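Local coordinates for protein restriction endonuclease PacI (Pseudomonas alcaligenes, PDB 3M7K) that cuts both strands of DNA at a rare eight-base-pair site, using a beta-beta-alpha-metal (HNH) active site with magnesium, at residues 13-18 / 59-64; 52-57 / 89-94. One frame throughout, in Å; residues are numbered along the deposited sequence.

Contact 1: 13-18 / 59-64. With ZN (zinc ion), chain D; nucleotides of chain C.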
loop_
_atom_site.group_PDB
_atom_site.type_symbol
_atom_site.label_atom_id
_atom_site.label_comp_id
_atom_site.label_asym_id
_atom_site.label_seq_id
_atom_site.Cartn_x
_atom_site.Cartn_y
_atom_site.Cartn_z
ATOM N N ALA A 13 28.139 -13.484 -6.661
ATOM C CA ALA A 13 27.980 -12.044 -6.469
ATOM C C ALA A 13 26.526 -11.607 -6.260
ATOM O O ALA A 13 26.279 -10.684 -5.486
ATOM C CB ALA A 13 28.580 -11.287 -7.634
ATOM N N ASP A 14 25.576 -12.261 -6.939
ATOM C CA ASP A 14 24.144 -11.868 -6.847
ATOM C C ASP A 14 23.490 -12.221 -5.492
ATOM O O ASP A 14 22.340 -11.859 -5.225
ATOM C CB ASP A 14 23.322 -12.381 -8.045
ATOM C CG ASP A 14 23.209 -13.904 -8.098
ATOM O OD1 ASP A 14 24.001 -14.601 -7.441
ATOM O OD2 ASP A 14 22.320 -14.420 -8.811
ATOM N N GLU A 15 24.232 -12.919 -4.633
ATOM C CA GLU A 15 23.747 -13.202 -3.279
ATOM C C GLU A 15 24.260 -12.142 -2.280
ATOM O O GLU A 15 23.938 -12.186 -1.092
ATOM C CB GLU A 15 24.153 -14.620 -2.864
ATOM C CG GLU A 15 23.183 -15.286 -1.902
ATOM C CD GLU A 15 21.788 -15.459 -2.476
ATOM O OE1 GLU A 15 20.823 -15.412 -1.694
ATOM O OE2 GLU A 15 21.650 -15.649 -3.702
ATOM N N PHE A 16 25.032 -11.176 -2.786
ATOM C CA PHE A 16 25.533 -10.066 -1.976
ATOM C C PHE A 16 24.953 -8.699 -2.377
ATOM O O PHE A 16 24.449 -8.534 -3.488
ATOM C CB PHE A 16 27.076 -10.039 -2.046
ATOM C CG PHE A 16 27.730 -11.246 -1.410
ATOM C CD1 PHE A 16 28.100 -12.349 -2.182
ATOM C CD2 PHE A 16 27.944 -11.290 -0.035
ATOM C CE1 PHE A 16 28.689 -13.477 -1.595
ATOM C CE2 PHE A 16 28.527 -12.408 0.564
ATOM C CZ PHE A 16 28.908 -13.503 -0.217
ATOM N N TYR A 17 25.046 -7.720 -1.476
ATOM C CA TYR A 17 24.576 -6.350 -1.742
ATOM C C TYR A 17 25.577 -5.506 -2.531
ATOM O O TYR A 17 26.764 -5.775 -2.499
ATOM C CB TYR A 17 24.283 -5.638 -0.430
ATOM C CG TYR A 17 23.102 -6.197 0.329
ATOM C CD1 TYR A 17 23.294 -6.914 1.508
ATOM C CD2 TYR A 17 21.787 -5.990 -0.121
ATOM C CE1 TYR A 17 22.209 -7.422 2.226
ATOM C CE2 TYR A 17 20.690 -6.501 0.592
ATOM C CZ TYR A 17 20.920 -7.212 1.758
ATOM O OH TYR A 17 19.871 -7.710 2.478
ATOM N N ALA A 18 25.098 -4.474 -3.216
ATOM C CA ALA A 18 25.978 -3.606 -4.007
ATOM C C ALA A 18 26.651 -2.522 -3.156
ATOM O O ALA A 18 27.641 -1.912 -3.576
ATOM C CB ALA A 18 25.212 -2.991 -5.185
ATOM N N ALA A 59 18.701 -15.848 -8.041
ATOM C CA ALA A 59 18.183 -16.015 -9.390
ATOM C C ALA A 59 16.911 -16.846 -9.394
ATOM O O ALA A 59 16.155 -16.829 -10.361
ATOM C CB ALA A 59 19.250 -16.635 -10.312
ATOM N N GLN A 60 16.661 -17.565 -8.308
ATOM C CA GLN A 60 15.430 -18.348 -8.199
ATOM C C GLN A 60 14.301 -17.605 -7.493
ATOM O O GLN A 60 13.144 -18.018 -7.563
ATOM C CB GLN A 60 15.700 -19.695 -7.511
ATOM C CG GLN A 60 16.814 -20.514 -8.162
ATOM C CD GLN A 60 16.704 -20.522 -9.667
ATOM O OE1 GLN A 60 17.584 -20.001 -10.379
ATOM N NE2 GLN A 60 15.611 -21.105 -10.173
ATOM N N ARG A 61 14.626 -16.503 -6.826
ATOM C CA ARG A 61 13.624 -15.770 -6.032
ATOM C C ARG A 61 12.697 -14.877 -6.872
ATOM O O ARG A 61 13.163 -14.023 -7.623
ATOM C CB ARG A 61 14.299 -14.955 -4.922
ATOM C CG ARG A 61 14.830 -15.819 -3.772
ATOM C CD ARG A 61 15.153 -14.977 -2.551
ATOM N NE ARG A 61 16.348 -14.136 -2.716
ATOM C CZ ARG A 61 17.599 -14.537 -2.491
ATOM N NH1 ARG A 61 17.858 -15.801 -2.129
ATOM N NH2 ARG A 61 18.608 -13.676 -2.639
ATOM N N HIS A 62 11.388 -15.086 -6.723
ATOM C CA HIS A 62 10.369 -14.259 -7.372
ATOM C C HIS A 62 9.299 -14.009 -6.331
ATOM O O HIS A 62 9.027 -14.878 -5.492
ATOM C CB HIS A 62 9.703 -14.994 -8.550
ATOM C CG HIS A 62 10.612 -15.251 -9.710
ATOM N ND1 HIS A 62 11.488 -16.319 -9.751
ATOM C CD2 HIS A 62 10.766 -14.593 -10.884
ATOM C CE1 HIS A 62 12.157 -16.294 -10.888
ATOM N NE2 HIS A 62 11.740 -15.257 -11.595
ATOM N N CYS A 63 8.681 -12.839 -6.387
ATOM C CA CYS A 63 7.618 -12.500 -5.461
ATOM C C CYS A 63 6.445 -13.443 -5.716
ATOM O O CYS A 63 6.051 -13.645 -6.860
ATOM C CB CYS A 63 7.181 -11.053 -5.686
ATOM S SG CYS A 63 5.658 -10.575 -4.790
ATOM N N GLY A 64 5.902 -14.019 -4.654
ATOM C CA GLY A 64 4.810 -14.983 -4.751
ATOM C C GLY A 64 3.448 -14.384 -5.076
ATOM O O GLY A 64 2.482 -15.127 -5.269
HETATM ZN ZN ZN D . 5.414 -8.335 -5.642
ATOM P P DA C 3 17.484 -4.932 1.604
ATOM O OP1 DA C 3 17.307 -5.048 0.135
ATOM O OP2 DA C 3 17.665 -6.166 2.415
ATOM O "O5'" DA C 3 18.705 -3.990 1.941
ATOM C "C5'" DA C 3 19.136 -2.983 1.050
ATOM C "C4'" DA C 3 20.216 -2.124 1.713
ATOM O "O4'" DA C 3 19.781 -1.773 3.050
ATOM C "C3'" DA C 3 21.581 -2.772 1.934
ATOM O "O3'" DA C 3 22.566 -1.750 2.018
ATOM C "C2'" DA C 3 21.429 -3.441 3.298
ATOM C "C1'" DA C 3 20.604 -2.385 4.034
ATOM N N9 DA C 3 19.735 -2.915 5.087
ATOM C C8 DA C 3 19.103 -4.126 5.128
ATOM N N7 DA C 3 18.375 -4.302 6.208
ATOM C C5 DA C 3 18.557 -3.120 6.929
ATOM C C6 DA C 3 18.057 -2.646 8.170
ATOM N N6 DA C 3 17.243 -3.343 8.968
ATOM N N1 DA C 3 18.420 -1.408 8.569
ATOM C C2 DA C 3 19.239 -0.680 7.798
ATOM N N3 DA C 3 19.765 -1.011 6.621
ATOM C C4 DA C 3 19.384 -2.255 6.242
ATOM P P DG C 4 23.941 -1.816 1.193
ATOM O OP1 DG C 4 23.656 -1.748 -0.250
ATOM O OP2 DG C 4 24.678 -2.990 1.682
ATOM O "O5'" DG C 4 24.746 -0.526 1.684
ATOM C "C5'" DG C 4 24.031 0.642 2.037
ATOM C "C4'" DG C 4 24.060 0.894 3.533
ATOM O "O4'" DG C 4 23.556 -0.223 4.285
ATOM C "C3'" DG C 4 25.434 1.126 4.145
ATOM O "O3'" DG C 4 25.623 2.521 4.236
ATOM C "C2'" DG C 4 25.380 0.447 5.521
ATOM C "C1'" DG C 4 23.908 0.093 5.610
ATOM N N9 DG C 4 23.488 -1.028 6.440
ATOM C C8 DG C 4 23.550 -2.375 6.162
ATOM N N7 DG C 4 23.053 -3.122 7.111
ATOM C C5 DG C 4 22.634 -2.210 8.066
ATOM C C6 DG C 4 22.015 -2.408 9.313
ATOM O O6 DG C 4 21.687 -3.474 9.831
ATOM N N1 DG C 4 21.749 -1.207 9.975
ATOM C C2 DG C 4 22.046 0.044 9.481
ATOM N N2 DG C 4 21.719 1.099 10.243
ATOM N N3 DG C 4 22.630 0.247 8.310
ATOM C C4 DG C 4 22.891 -0.919 7.666
HETATM O O HOH W 1 21.582 -16.889 -7.935
#

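Contact 2: 52-57 / 89-94. With MG (magnesium ion), chain F; nucleotides of chain B; nucleotides of chain C.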
loop_
_atom_site.group_PDB
_atom_site.type_symbol
_atom_site.label_atom_id
_atom_site.label_comp_id
_atom_site.label_asym_id
_atom_site.label_seq_id
_atom_site.Cartn_x
_atom_site.Cartn_y
_atom_site.Cartn_z
ATOM N N LEU A 52 17.584 -20.406 5.477
ATOM C CA LEU A 52 18.524 -20.267 4.357
ATOM C C LEU A 52 18.194 -21.235 3.231
ATOM O O LEU A 52 18.288 -20.860 2.058
ATOM C CB LEU A 52 19.990 -20.400 4.794
ATOM C CG LEU A 52 20.613 -19.306 5.680
ATOM C CD1 LEU A 52 22.082 -19.649 5.933
ATOM C CD2 LEU A 52 20.512 -17.917 5.089
ATOM N N ALA A 53 17.770 -22.451 3.577
ATOM C CA ALA A 53 17.332 -23.405 2.556
ATOM C C ALA A 53 16.035 -22.948 1.898
ATOM O O ALA A 53 15.851 -23.107 0.691
ATOM C CB ALA A 53 17.168 -24.824 3.142
ATOM N N TRP A 54 15.130 -22.405 2.711
ATOM C CA TRP A 54 13.855 -21.885 2.227
ATOM C C TRP A 54 14.099 -20.688 1.302
ATOM O O TRP A 54 13.461 -20.579 0.241
ATOM C CB TRP A 54 12.963 -21.530 3.416
ATOM C CG TRP A 54 11.605 -20.982 3.062
ATOM C CD1 TRP A 54 10.452 -21.701 2.842
ATOM C CD2 TRP A 54 11.270 -19.613 2.882
ATOM N NE1 TRP A 54 9.419 -20.847 2.534
ATOM C CE2 TRP A 54 9.894 -19.558 2.552
ATOM C CE3 TRP A 54 11.998 -18.415 2.968
ATOM C CZ2 TRP A 54 9.226 -18.340 2.308
ATOM C CZ3 TRP A 54 11.331 -17.206 2.725
ATOM C CH2 TRP A 54 9.959 -17.182 2.403
ATOM N N TYR A 55 15.037 -19.821 1.680
ATOM C CA TYR A 55 15.262 -18.558 0.967
ATOM C C TYR A 55 15.924 -18.801 -0.392
ATOM O O TYR A 55 15.786 -17.993 -1.323
ATOM C CB TYR A 55 16.112 -17.596 1.818
ATOM C CG TYR A 55 16.054 -16.118 1.406
ATOM C CD1 TYR A 55 17.221 -15.420 1.098
ATOM C CD2 TYR A 55 14.844 -15.424 1.357
ATOM C CE1 TYR A 55 17.190 -14.060 0.735
ATOM C CE2 TYR A 55 14.794 -14.064 0.984
ATOM C CZ TYR A 55 15.981 -13.391 0.685
ATOM O OH TYR A 55 15.959 -12.077 0.324
ATOM N N GLY A 56 16.645 -19.916 -0.495
ATOM C CA GLY A 56 17.348 -20.270 -1.711
ATOM C C GLY A 56 18.320 -19.208 -2.195
ATOM O O GLY A 56 18.991 -18.522 -1.408
ATOM N N LEU A 57 18.375 -19.064 -3.510
ATOM C CA LEU A 57 19.340 -18.177 -4.136
ATOM C C LEU A 57 18.673 -17.159 -5.039
ATOM O O LEU A 57 17.603 -17.408 -5.606
ATOM C CB LEU A 57 20.358 -18.985 -4.928
ATOM C CG LEU A 57 21.234 -19.934 -4.106
ATOM C CD1 LEU A 57 22.018 -20.806 -5.036
ATOM C CD2 LEU A 57 22.164 -19.161 -3.123
ATOM N N LEU A 89 14.264 -9.763 -2.028
ATOM C CA LEU A 89 12.853 -9.993 -1.731
ATOM C C LEU A 89 12.686 -10.406 -0.291
ATOM O O LEU A 89 13.568 -11.051 0.281
ATOM C CB LEU A 89 12.280 -11.062 -2.654
ATOM C CG LEU A 89 12.416 -10.736 -4.143
ATOM C CD1 LEU A 89 11.728 -11.800 -4.931
ATOM C CD2 LEU A 89 11.835 -9.360 -4.506
ATOM N N GLY A 90 11.550 -10.029 0.295
ATOM C CA GLY A 90 11.320 -10.289 1.710
ATOM C C GLY A 90 10.306 -11.378 1.949
ATOM O O GLY A 90 9.961 -12.147 1.041
ATOM N N VAL A 91 9.811 -11.436 3.171
ATOM C CA VAL A 91 8.960 -12.546 3.600
ATOM C C VAL A 91 7.594 -12.052 4.094
ATOM O O VAL A 91 7.532 -11.228 5.006
ATOM C CB VAL A 91 9.647 -13.354 4.738
ATOM C CG1 VAL A 91 8.787 -14.543 5.140
ATOM C CG2 VAL A 91 11.045 -13.829 4.316
ATOM N N ASP A 92 6.519 -12.540 3.474
ATOM C CA ASP A 92 5.153 -12.246 3.896
ATOM C C ASP A 92 4.662 -13.352 4.837
ATOM O O ASP A 92 4.768 -14.540 4.519
ATOM C CB ASP A 92 4.209 -12.211 2.693
ATOM C CG ASP A 92 2.752 -12.122 3.096
ATOM O OD1 ASP A 92 2.450 -11.268 3.953
ATOM O OD2 ASP A 92 1.901 -12.892 2.553
ATOM N N ARG A 93 4.138 -12.951 5.982
ATOM C CA ARG A 93 3.363 -13.846 6.844
ATOM C C ARG A 93 1.967 -13.902 6.222
ATOM O O ARG A 93 1.160 -12.971 6.401
ATOM C CB ARG A 93 3.348 -13.297 8.267
ATOM C CG ARG A 93 4.759 -13.112 8.868
ATOM C CD ARG A 93 4.740 -12.328 10.197
ATOM N NE ARG A 93 4.367 -10.908 10.041
ATOM C CZ ARG A 93 3.147 -10.419 10.290
ATOM N NH1 ARG A 93 2.181 -11.218 10.728
ATOM N NH2 ARG A 93 2.892 -9.125 10.123
ATOM N N SER A 94 1.730 -14.947 5.427
ATOM C CA SER A 94 0.488 -15.149 4.668
ATOM C C SER A 94 -0.743 -14.733 5.451
ATOM O O SER A 94 -1.506 -13.860 5.042
ATOM C CB SER A 94 0.302 -16.644 4.332
ATOM O OG SER A 94 0.729 -16.884 3.012
HETATM MG MG MG F . 3.221 -9.357 5.132
ATOM P P DT B 10 1.175 -6.069 10.302
ATOM O OP1 DT B 10 0.465 -7.344 10.058
ATOM O OP2 DT B 10 1.944 -5.809 11.546
ATOM O "O5'" DT B 10 2.195 -5.829 9.092
ATOM C "C5'" DT B 10 1.777 -6.141 7.780
ATOM C "C4'" DT B 10 2.774 -5.638 6.747
ATOM O "O4'" DT B 10 2.902 -4.209 6.906
ATOM C "C3'" DT B 10 4.211 -6.126 6.862
ATOM O "O3'" DT B 10 4.335 -7.465 6.384
ATOM C "C2'" DT B 10 4.920 -5.092 5.987
ATOM C "C1'" DT B 10 4.134 -3.813 6.330
ATOM N N1 DT B 10 4.821 -2.936 7.375
ATOM C C2 DT B 10 5.520 -1.819 6.938
ATOM O O2 DT B 10 5.598 -1.520 5.759
ATOM N N3 DT B 10 6.129 -1.074 7.916
ATOM C C4 DT B 10 6.106 -1.351 9.272
ATOM O O4 DT B 10 6.682 -0.619 10.096
ATOM C C5 DT B 10 5.364 -2.537 9.663
ATOM C C7 DT B 10 5.262 -2.944 11.125
ATOM C C6 DT B 10 4.768 -3.265 8.708
ATOM P P DA C 2 11.414 -6.734 3.401
ATOM O OP1 DA C 2 11.038 -6.738 1.972
ATOM O OP2 DA C 2 11.922 -7.980 4.020
ATOM O "O5'" DA C 2 12.458 -5.575 3.725
ATOM C "C5'" DA C 2 12.599 -4.461 2.811
ATOM C "C4'" DA C 2 13.973 -3.818 2.947
ATOM O "O4'" DA C 2 14.093 -3.197 4.251
ATOM C "C3'" DA C 2 15.174 -4.753 2.863
ATOM O "O3'" DA C 2 16.272 -4.063 2.205
ATOM C "C2'" DA C 2 15.507 -5.099 4.318
ATOM C "C1'" DA C 2 15.085 -3.822 5.054
ATOM N N9 DA C 2 14.450 -4.004 6.363
ATOM C C8 DA C 2 13.993 -5.150 6.964
ATOM N N7 DA C 2 13.458 -4.968 8.157
ATOM C C5 DA C 2 13.559 -3.597 8.344
ATOM C C6 DA C 2 13.161 -2.746 9.398
ATOM N N6 DA C 2 12.552 -3.204 10.498
ATOM N N1 DA C 2 13.409 -1.410 9.271
ATOM C C2 DA C 2 14.022 -0.971 8.164
ATOM N N3 DA C 2 14.442 -1.683 7.097
ATOM C C4 DA C 2 14.169 -2.993 7.257
ATOM O OP3 DT C 1 6.119 -6.504 9.866
ATOM P P DT C 1 6.610 -7.713 9.151
ATOM O OP1 DT C 1 5.667 -8.747 8.745
ATOM O OP2 DT C 1 7.692 -8.282 9.952
ATOM O "O5'" DT C 1 7.227 -7.032 7.841
ATOM C "C5'" DT C 1 8.202 -7.573 7.042
ATOM C "C4'" DT C 1 8.549 -6.523 5.988
ATOM O "O4'" DT C 1 8.215 -5.203 6.469
ATOM C "C3'" DT C 1 10.008 -6.496 5.617
ATOM O "O3'" DT C 1 10.149 -6.210 4.223
ATOM C "C2'" DT C 1 10.559 -5.379 6.513
ATOM C "C1'" DT C 1 9.380 -4.405 6.597
ATOM N N1 DT C 1 9.351 -3.735 7.904
ATOM C C2 DT C 1 9.604 -2.382 7.968
ATOM O O2 DT C 1 9.843 -1.688 7.002
ATOM N N3 DT C 1 9.566 -1.845 9.223
ATOM C C4 DT C 1 9.315 -2.520 10.406
ATOM O O4 DT C 1 9.320 -1.929 11.477
ATOM C C5 DT C 1 9.054 -3.937 10.286
ATOM C C7 DT C 1 8.768 -4.762 11.519
ATOM C C6 DT C 1 9.084 -4.478 9.047
HETATM O O HOH W 2 1.917 -10.322 6.779
HETATM O O HOH W 3 1.503 -7.943 4.322
#

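Contact 1: 13-18 / 59-64
The contact links the two Cys4 zinc regions of the chain: loop 13-18, between the cysteine pairs of the first site, meets segment 59-64, which carries C63 of the second. A salt bridge carries the contact. R61 grips E15 end-on, its NH1 and NH2 both giving hydrogen bonds to the single atom OE1 of E15, each 3.0 Å long. OE1 lies in the guanidinium plane; the carboxylate is turned 83° from that plane, and NH2 meets OE1 from above the carboxylate plane. NH1 is received on the syn lone pair of OE1. A bend at chi3 (-71°) turns the long arginine chain toward the acid. Both side chains are buried, and OE2 of E15 has a further partner in S58 N. An arginine suits this place because NE can form a salt bridge with E70 while NH1 and NH2 take E15; a lysine has a single nitrogen. At the outer side, where D14 and A59 are less buried, a water bridges the segments, donating to OD2 of D14 at 2.7 Å and accepting from the backbone N of A59. Beyond the bridge, Y17 OH donates to OP2 of DA3 of chain C at 2.7 Å, with the sugar over one ring face. C63 SG binds zinc at 2.4 Å, completed by C66, C109 and C112, the four-cysteine ligation of a zinc site, probably structural.

Contact 2: 52-57 / 89-94
W54 lays the far rim of its indole against V91, CZ3 lying 3.7 Å from CG2 of the valine, while CH2 lies near both methyls. The two side chains come from opposite directions, and CG2 meets the ring obliquely. With CG anti to the backbone N (chi1 -180°), the indole extends from the last turn of helix 48-55 toward strand 90-93; the branched valine offers two methyls to a broad apolar ring, which also meets F46 edge-to-face. One residue on, Y55 adds a polar tie: its OH donates to the carbonyl O of L89 at 2.6 Å, in the carbonyl plane with a C=O...O angle of 151°. That oxygen lies at the edge of the phenol ring, and the bond satisfies a buried hydroxyl just before the strand begins. The ring also makes a cation-pi contact with R61. A phenylalanine in place of Y55 would probably keep much of the packing but leave the L89 carbonyl without this buried donor. Farther along the strand the chemistry turns to DNA. G90 CA passes 3.3 Å from OP2 of DA2 of chain C, where a side chain would collide with the phosphate. D92 OD1 binds magnesium at 2.4 Å, and N113, two waters and O3' of DT10 of chain B are further ligands. R93 NE donates to OP1 of DT1 of chain C at 2.8 Å, and its NH2 spans that oxygen and OP1 of DT10 of chain B, so the guanidinium holds both sides of the cut. W54 and Y55 thus pack helix 48-55 against strand 90-93, which carries D92 and R93 of the HNH beta-beta-alpha-metal site, here with product bound.

Overall arrangement
Contact 2 is the more buried of the two, lying nearer the centre of the chain; contact 1 is only partly buried and includes a bridging water. Their segments alternate along the chain: 52-57 ends just before 59-64 begins, and the two contacts touch where R61 NH1 reaches the carbonyl O of Y55 at 3.1 Å, a probable hydrogen bond. Contact 1 joins two loops largely through charge, whereas contact 2 sets a helix end against a strand through apolar packing and one hydroxyl. Their metals differ likewise: the zinc of contact 1 is held by cysteines alone, while the magnesium of contact 2 is shared with cleaved DNA.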